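Local coordinates for protein CalS11 (Micromonospora echinospora, PDB 3TOS) that probably transfers a methyl group from S-adenosylmethionine to a hydroxyl group during calicheamicin biosynthesis, at residues Phe188-Glu201 and Lys222-Leu234. Numbering follows the deposited sequence.
Sequences FDLDLYEPTKAVLE and KWPGENIAMRKVL. With SAH (S-adenosyl-L-homocysteine), chain O; GLU (glutamic acid), chain P.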
loop_
_atom_site.group_PDB
_atom_site.type_symbol
_atom_site.label_atom_id
_atom_site.label_comp_id
_atom_site.label_asym_id
_atom_site.label_seq_id
_atom_site.Cartn_x
_atom_site.Cartn_y
_atom_site.Cartn_z
ATOM N N PHE B 188 -20.746 -6.058 -25.595
ATOM C CA PHE B 188 -21.047 -6.869 -26.773
ATOM C C PHE B 188 -21.780 -8.142 -26.414
ATOM O O PHE B 188 -21.219 -9.047 -25.768
ATOM C CB PHE B 188 -19.716 -7.245 -27.461
ATOM C CG PHE B 188 -19.143 -6.109 -28.248
ATOM C CD1 PHE B 188 -18.400 -5.090 -27.616
ATOM C CD2 PHE B 188 -19.324 -6.066 -29.606
ATOM C CE1 PHE B 188 -17.869 -4.006 -28.358
ATOM C CE2 PHE B 188 -18.803 -5.028 -30.356
ATOM C CZ PHE B 188 -18.035 -3.969 -29.733
ATOM N N ASP B 189 -22.996 -8.249 -26.891
ATOM C CA ASP B 189 -23.805 -9.448 -26.670
ATOM C C ASP B 189 -24.614 -9.804 -27.914
ATOM O O ASP B 189 -25.815 -10.153 -27.845
ATOM C CB ASP B 189 -24.756 -9.265 -25.474
ATOM C CG ASP B 189 -25.255 -10.586 -24.916
ATOM O OD1 ASP B 189 -24.823 -11.639 -25.406
ATOM O OD2 ASP B 189 -26.087 -10.554 -23.973
ATOM N N LEU B 190 -23.943 -9.766 -29.070
ATOM C CA LEU B 190 -24.608 -10.098 -30.340
ATOM C C LEU B 190 -24.404 -11.528 -30.734
ATOM O O LEU B 190 -25.109 -12.006 -31.652
ATOM C CB LEU B 190 -24.018 -9.242 -31.489
ATOM C CG LEU B 190 -24.061 -7.720 -31.324
ATOM C CD1 LEU B 190 -22.954 -7.112 -32.206
ATOM C CD2 LEU B 190 -25.429 -7.232 -31.824
ATOM N N ASP B 191 -23.425 -12.201 -30.109
ATOM C CA ASP B 191 -23.067 -13.628 -30.417
ATOM C C ASP B 191 -22.323 -13.857 -31.725
ATOM O O ASP B 191 -21.433 -14.683 -31.780
ATOM C CB ASP B 191 -24.287 -14.579 -30.336
ATOM C CG ASP B 191 -24.911 -14.569 -28.957
ATOM O OD1 ASP B 191 -24.146 -14.699 -27.963
ATOM O OD2 ASP B 191 -26.159 -14.387 -28.836
ATOM N N LEU B 192 -22.715 -13.130 -32.786
ATOM C CA LEU B 192 -22.325 -13.460 -34.164
ATOM C C LEU B 192 -21.092 -12.688 -34.578
ATOM O O LEU B 192 -20.906 -11.497 -34.210
ATOM C CB LEU B 192 -23.458 -13.080 -35.117
ATOM C CG LEU B 192 -24.776 -13.759 -34.741
ATOM C CD1 LEU B 192 -25.845 -13.224 -35.732
ATOM C CD2 LEU B 192 -24.606 -15.305 -34.923
ATOM N N TYR B 193 -20.294 -13.344 -35.435
ATOM C CA TYR B 193 -19.046 -12.777 -35.941
ATOM C C TYR B 193 -19.195 -11.455 -36.699
ATOM O O TYR B 193 -18.549 -10.462 -36.325
ATOM C CB TYR B 193 -18.410 -13.831 -36.858
ATOM C CG TYR B 193 -17.350 -13.283 -37.785
ATOM C CD1 TYR B 193 -16.184 -12.723 -37.267
ATOM C CD2 TYR B 193 -17.499 -13.387 -39.162
ATOM C CE1 TYR B 193 -15.218 -12.201 -38.081
ATOM C CE2 TYR B 193 -16.534 -12.821 -40.025
ATOM C CZ TYR B 193 -15.390 -12.234 -39.462
ATOM O OH TYR B 193 -14.377 -11.720 -40.257
ATOM N N GLU B 194 -20.013 -11.422 -37.738
ATOM C CA GLU B 194 -20.019 -10.219 -38.644
ATOM C C GLU B 194 -20.428 -8.914 -37.935
ATOM O O GLU B 194 -19.733 -7.908 -38.078
ATOM C CB GLU B 194 -20.898 -10.468 -39.884
ATOM C CG GLU B 194 -20.287 -11.515 -40.786
ATOM C CD GLU B 194 -20.995 -11.613 -42.114
ATOM O OE1 GLU B 194 -21.612 -10.592 -42.559
ATOM O OE2 GLU B 194 -20.885 -12.644 -42.785
ATOM N N PRO B 195 -21.543 -8.914 -37.204
ATOM C CA PRO B 195 -21.904 -7.648 -36.582
ATOM C C PRO B 195 -20.937 -7.276 -35.468
ATOM O O PRO B 195 -20.702 -6.085 -35.248
ATOM C CB PRO B 195 -23.306 -7.951 -36.013
ATOM C CG PRO B 195 -23.396 -9.409 -35.908
ATOM C CD PRO B 195 -22.623 -9.927 -37.095
ATOM N N THR B 196 -20.393 -8.265 -34.757
ATOM C CA THR B 196 -19.374 -7.946 -33.751
ATOM C C THR B 196 -18.191 -7.203 -34.372
ATOM O O THR B 196 -17.721 -6.220 -33.794
ATOM C CB THR B 196 -18.917 -9.198 -32.983
ATOM O OG1 THR B 196 -20.074 -9.788 -32.344
ATOM C CG2 THR B 196 -17.833 -8.862 -31.932
ATOM N N LYS B 197 -17.651 -7.760 -35.428
ATOM C CA LYS B 197 -16.532 -7.154 -36.136
ATOM C C LYS B 197 -16.847 -5.739 -36.602
ATOM O O LYS B 197 -16.039 -4.831 -36.379
ATOM C CB LYS B 197 -16.156 -8.025 -37.363
ATOM C CG LYS B 197 -14.903 -7.473 -38.133
ATOM C CD LYS B 197 -14.558 -8.439 -39.273
ATOM C CE LYS B 197 -13.236 -8.073 -39.968
ATOM N NZ LYS B 197 -13.457 -6.903 -40.808
ATOM N N ALA B 198 -18.004 -5.564 -37.232
ATOM C CA ALA B 198 -18.386 -4.230 -37.713
ATOM C C ALA B 198 -18.496 -3.215 -36.567
ATOM O O ALA B 198 -18.125 -2.038 -36.740
ATOM C CB ALA B 198 -19.745 -4.322 -38.441
ATOM N N VAL B 199 -19.058 -3.640 -35.434
ATOM C CA VAL B 199 -19.261 -2.692 -34.374
ATOM C C VAL B 199 -17.952 -2.392 -33.684
ATOM O O VAL B 199 -17.689 -1.247 -33.342
ATOM C CB VAL B 199 -20.305 -3.221 -33.380
ATOM C CG1 VAL B 199 -20.302 -2.349 -32.113
ATOM C CG2 VAL B 199 -21.698 -3.223 -34.037
ATOM N N LEU B 200 -17.075 -3.391 -33.518
ATOM C CA LEU B 200 -15.768 -3.109 -32.925
ATOM C C LEU B 200 -15.048 -2.067 -33.763
ATOM O O LEU B 200 -14.422 -1.132 -33.229
ATOM C CB LEU B 200 -14.896 -4.384 -32.908
ATOM C CG LEU B 200 -15.086 -5.308 -31.735
ATOM C CD1 LEU B 200 -14.306 -6.617 -32.080
ATOM C CD2 LEU B 200 -14.569 -4.653 -30.403
ATOM N N GLU B 201 -15.104 -2.232 -35.079
ATOM C CA GLU B 201 -14.412 -1.244 -35.994
ATOM C C GLU B 201 -15.010 0.180 -35.848
ATOM O O GLU B 201 -14.263 1.189 -35.834
ATOM C CB GLU B 201 -14.518 -1.742 -37.442
ATOM C CG GLU B 201 -13.624 -2.909 -37.696
ATOM C CD GLU B 201 -14.003 -3.723 -38.910
ATOM O OE1 GLU B 201 -15.111 -3.547 -39.470
ATOM O OE2 GLU B 201 -13.182 -4.610 -39.281
ATOM N N LYS B 222 -19.749 -22.510 -28.326
ATOM C CA LYS B 222 -20.978 -22.419 -29.093
ATOM C C LYS B 222 -21.007 -21.147 -29.978
ATOM O O LYS B 222 -21.699 -21.112 -30.988
ATOM C CB LYS B 222 -22.170 -22.399 -28.133
ATOM C CG LYS B 222 -23.495 -22.491 -28.842
ATOM C CD LYS B 222 -24.590 -22.343 -27.758
ATOM C CE LYS B 222 -25.750 -23.135 -28.032
ATOM N NZ LYS B 222 -26.712 -22.963 -26.883
ATOM N N TRP B 223 -20.229 -20.114 -29.587
ATOM C CA TRP B 223 -20.331 -18.805 -30.261
ATOM C C TRP B 223 -18.950 -18.222 -30.443
ATOM O O TRP B 223 -18.542 -17.289 -29.722
ATOM C CB TRP B 223 -21.166 -17.797 -29.420
ATOM C CG TRP B 223 -22.583 -18.226 -29.131
ATOM C CD1 TRP B 223 -23.101 -18.537 -27.909
ATOM C CD2 TRP B 223 -23.655 -18.340 -30.073
ATOM N NE1 TRP B 223 -24.445 -18.837 -28.028
ATOM C CE2 TRP B 223 -24.805 -18.734 -29.347
ATOM C CE3 TRP B 223 -23.755 -18.152 -31.461
ATOM C CZ2 TRP B 223 -26.038 -18.920 -29.946
ATOM C CZ3 TRP B 223 -25.006 -18.339 -32.056
ATOM C CH2 TRP B 223 -26.119 -18.745 -31.296
ATOM N N PRO B 224 -18.203 -18.768 -31.399
ATOM C CA PRO B 224 -16.817 -18.331 -31.588
ATOM C C PRO B 224 -16.725 -16.965 -32.316
ATOM O O PRO B 224 -15.596 -16.499 -32.515
ATOM C CB PRO B 224 -16.227 -19.473 -32.437
ATOM C CG PRO B 224 -17.394 -19.904 -33.320
ATOM C CD PRO B 224 -18.621 -19.803 -32.370
ATOM N N GLY B 225 -17.860 -16.339 -32.685
ATOM C CA GLY B 225 -17.789 -15.143 -33.530
ATOM C C GLY B 225 -17.098 -13.936 -32.894
ATOM O O GLY B 225 -16.394 -13.198 -33.577
ATOM N N GLU B 226 -17.332 -13.708 -31.593
ATOM C CA GLU B 226 -16.654 -12.576 -30.905
ATOM C C GLU B 226 -15.137 -12.746 -30.907
ATOM O O GLU B 226 -14.391 -11.771 -31.112
ATOM C CB GLU B 226 -17.218 -12.410 -29.496
ATOM C CG GLU B 226 -18.620 -11.786 -29.543
ATOM C CD GLU B 226 -19.381 -11.956 -28.267
ATOM O OE1 GLU B 226 -18.779 -12.359 -27.243
ATOM O OE2 GLU B 226 -20.610 -11.741 -28.302
ATOM N N ASN B 227 -14.674 -13.980 -30.682
ATOM C CA ASN B 227 -13.250 -14.255 -30.669
ATOM C C ASN B 227 -12.665 -14.064 -32.085
ATOM O O ASN B 227 -11.641 -13.376 -32.261
ATOM C CB ASN B 227 -13.008 -15.702 -30.150
ATOM C CG ASN B 227 -11.542 -16.042 -29.995
ATOM O OD1 ASN B 227 -10.742 -15.800 -30.898
ATOM N ND2 ASN B 227 -11.167 -16.554 -28.817
ATOM N N ILE B 228 -13.320 -14.634 -33.078
ATOM C CA ILE B 228 -12.840 -14.499 -34.445
ATOM C C ILE B 228 -12.801 -13.015 -34.846
ATOM O O ILE B 228 -11.817 -12.560 -35.468
ATOM C CB ILE B 228 -13.721 -15.278 -35.443
ATOM C CG1 ILE B 228 -13.618 -16.804 -35.191
ATOM C CG2 ILE B 228 -13.244 -15.024 -36.882
ATOM C CD1 ILE B 228 -14.843 -17.571 -35.729
ATOM N N ALA B 229 -13.818 -12.258 -34.427
ATOM C CA ALA B 229 -13.871 -10.831 -34.683
ATOM C C ALA B 229 -12.688 -10.096 -34.003
ATOM O O ALA B 229 -11.989 -9.264 -34.639
ATOM C CB ALA B 229 -15.193 -10.234 -34.237
HETATM N N MSE B 230 -12.468 -10.373 -32.716
HETATM C CA MSE B 230 -11.394 -9.715 -32.002
HETATM C C MSE B 230 -10.042 -10.068 -32.607
HETATM O O MSE B 230 -9.158 -9.210 -32.718
HETATM C CB MSE B 230 -11.393 -10.080 -30.509
HETATM C CG MSE B 230 -10.184 -9.467 -29.782
HETATM SE SE MSE B 230 -10.476 -9.007 -27.895
HETATM C CE MSE B 230 -11.174 -7.198 -28.139
ATOM N N ARG B 231 -9.849 -11.326 -32.987
ATOM C CA ARG B 231 -8.556 -11.700 -33.550
ATOM C C ARG B 231 -8.306 -11.022 -34.892
ATOM O O ARG B 231 -7.144 -10.695 -35.248
ATOM C CB ARG B 231 -8.466 -13.229 -33.659
ATOM C CG ARG B 231 -8.076 -13.858 -32.350
ATOM C CD ARG B 231 -7.754 -15.369 -32.492
ATOM N NE ARG B 231 -8.913 -16.228 -32.806
ATOM C CZ ARG B 231 -9.085 -16.897 -33.941
ATOM N NH1 ARG B 231 -10.166 -17.658 -34.048
ATOM N NH2 ARG B 231 -8.189 -16.809 -34.933
ATOM N N LYS B 232 -9.372 -10.743 -35.616
ATOM C CA LYS B 232 -9.241 -9.969 -36.877
ATOM C C LYS B 232 -9.016 -8.479 -36.697
ATOM O O LYS B 232 -8.290 -7.870 -37.481
ATOM C CB LYS B 232 -10.431 -10.178 -37.799
ATOM C CG LYS B 232 -10.392 -11.605 -38.395
ATOM C CD LYS B 232 -11.282 -11.744 -39.567
ATOM C CE LYS B 232 -11.465 -13.198 -39.992
ATOM N NZ LYS B 232 -10.323 -13.764 -40.796
ATOM N N VAL B 233 -9.646 -7.872 -35.706
ATOM C CA VAL B 233 -9.647 -6.418 -35.627
ATOM C C VAL B 233 -8.472 -5.926 -34.770
ATOM O O VAL B 233 -7.765 -4.964 -35.133
ATOM C CB VAL B 233 -10.998 -5.952 -35.028
ATOM C CG1 VAL B 233 -11.014 -4.430 -34.859
ATOM C CG2 VAL B 233 -12.145 -6.363 -35.935
ATOM N N LEU B 234 -8.276 -6.588 -33.618
ATOM C CA LEU B 234 -7.324 -6.100 -32.614
ATOM C C LEU B 234 -6.212 -7.078 -32.243
ATOM O O LEU B 234 -5.068 -6.656 -31.979
ATOM C CB LEU B 234 -8.066 -5.700 -31.315
ATOM C CG LEU B 234 -9.091 -4.541 -31.448
ATOM C CD1 LEU B 234 -9.762 -4.227 -30.110
ATOM C CD2 LEU B 234 -8.457 -3.279 -31.940
HETATM N N SAH O . -28.260 -8.908 -23.668
HETATM C CA SAH O . -29.447 -9.822 -23.705
HETATM C CB SAH O . -29.244 -11.027 -24.608
HETATM C CG SAH O . -29.096 -10.626 -26.091
HETATM S SD SAH O . -29.368 -12.050 -27.125
HETATM C C SAH O . -29.664 -10.302 -22.271
HETATM O O SAH O . -30.639 -11.066 -21.995
HETATM O OXT SAH O . -28.974 -9.869 -21.340
HETATM C "C5'" SAH O . -28.543 -11.598 -28.660
HETATM C "C4'" SAH O . -29.181 -10.367 -29.390
HETATM O "O4'" SAH O . -28.281 -9.931 -30.418
HETATM C "C3'" SAH O . -30.473 -10.802 -30.097
HETATM O "O3'" SAH O . -31.608 -10.083 -29.553
HETATM C "C2'" SAH O . -30.181 -10.490 -31.554
HETATM O "O2'" SAH O . -31.310 -10.013 -32.316
HETATM C "C1'" SAH O . -29.079 -9.410 -31.442
HETATM N N9 SAH O . -28.261 -9.316 -32.676
HETATM C C8 SAH O . -27.440 -10.259 -33.210
HETATM N N7 SAH O . -26.966 -9.744 -34.374
HETATM C C5 SAH O . -27.482 -8.515 -34.584
HETATM C C6 SAH O . -27.345 -7.495 -35.629
HETATM N N6 SAH O . -26.599 -7.746 -36.730
HETATM N N1 SAH O . -28.032 -6.341 -35.443
HETATM C C2 SAH O . -28.795 -6.115 -34.331
HETATM N N3 SAH O . -29.024 -7.031 -33.365
HETATM C C4 SAH O . -28.317 -8.213 -33.454
HETATM N N GLU P . -25.361 -14.945 -24.117
HETATM C CA GLU P . -26.708 -15.385 -23.601
HETATM C C GLU P . -26.544 -15.928 -22.180
HETATM O O GLU P . -25.420 -15.935 -21.645
HETATM C CB GLU P . -27.337 -16.483 -24.515
HETATM C CG GLU P . -26.476 -17.768 -24.588
HETATM C CD GLU P . -27.033 -18.831 -25.546
HETATM O OE1 GLU P . -28.254 -18.821 -25.848
HETATM O OE2 GLU P . -26.268 -19.737 -25.908
HETATM O OXT GLU P . -27.495 -16.400 -21.531
HETATM O O HOH W 1 -21.041 -9.389 -29.726
HETATM O O HOH W 2 -20.638 -16.962 -33.184
HETATM O O HOH W 3 -19.465 -14.714 -29.820
#
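Tyr-193 and Gly-225, whose CA atoms lie 3.6 Å apart, mark where helices 193-201 and 225-233 start, at 38°, in the Rossmann-like methyltransferase fold; the loop before the first carries cofactor contacts at the end of strand 183-188. Glycine suits position 225 because any CB would run into the backbone of Leu-192 and Tyr-193. With its CG anti to the backbone N (chi1 163°), Tyr-193 lies as a knob among Gly-225, Ile-228, Ala-229 and Lys-232: Gly-225 O and Ala-229 N meet its ring edge, and Ile-228 CG2 comes within 3.6 Å of CE1. The reciprocal knob is Ala-229, whose methyl fits among Tyr-193, Thr-196, Lys-197 and Leu-200. Farther along, Val-233 CG2 rests on the aliphatic CG of Lys-197, whose NZ salt-bridges Glu-201.

Polar links gather at the helix starts. With two oxygens, Glu-226 can serve two sides: OE2 accepts a weak bond from Asp-191 N (3.4 Å), while OE1 accepts a hydrogen bond from the backbone N of Glu-217. One water donates to Glu-226 OE2 and Thr-196 OG1 and accepts from Leu-190 N; another joins Asp-191 O to Gly-225 N.

A stack leads on to the hydrogen-bonded ligands. Trp-223 suits its place by offering a broad face and an edge N-H. Asp-191 CB makes a CH-pi contact over one face, 4.0 Å from the six-membered ring's centroid, its carboxylate tilted 22° from the ring plane; Lys-222 CG lies over the rim of the opposite face. A leucine instead would probably cost Asp-191 its flat partner and the glutamate its straight indole N-H, leaving the weak bond from Lys-222 NZ. Asp-189 OD2 accepts a hydrogen bond from the amino N of S-adenosylhomocysteine, and Trp-223 NE1 points almost straight at glutamate OE2, 2.9 Å away.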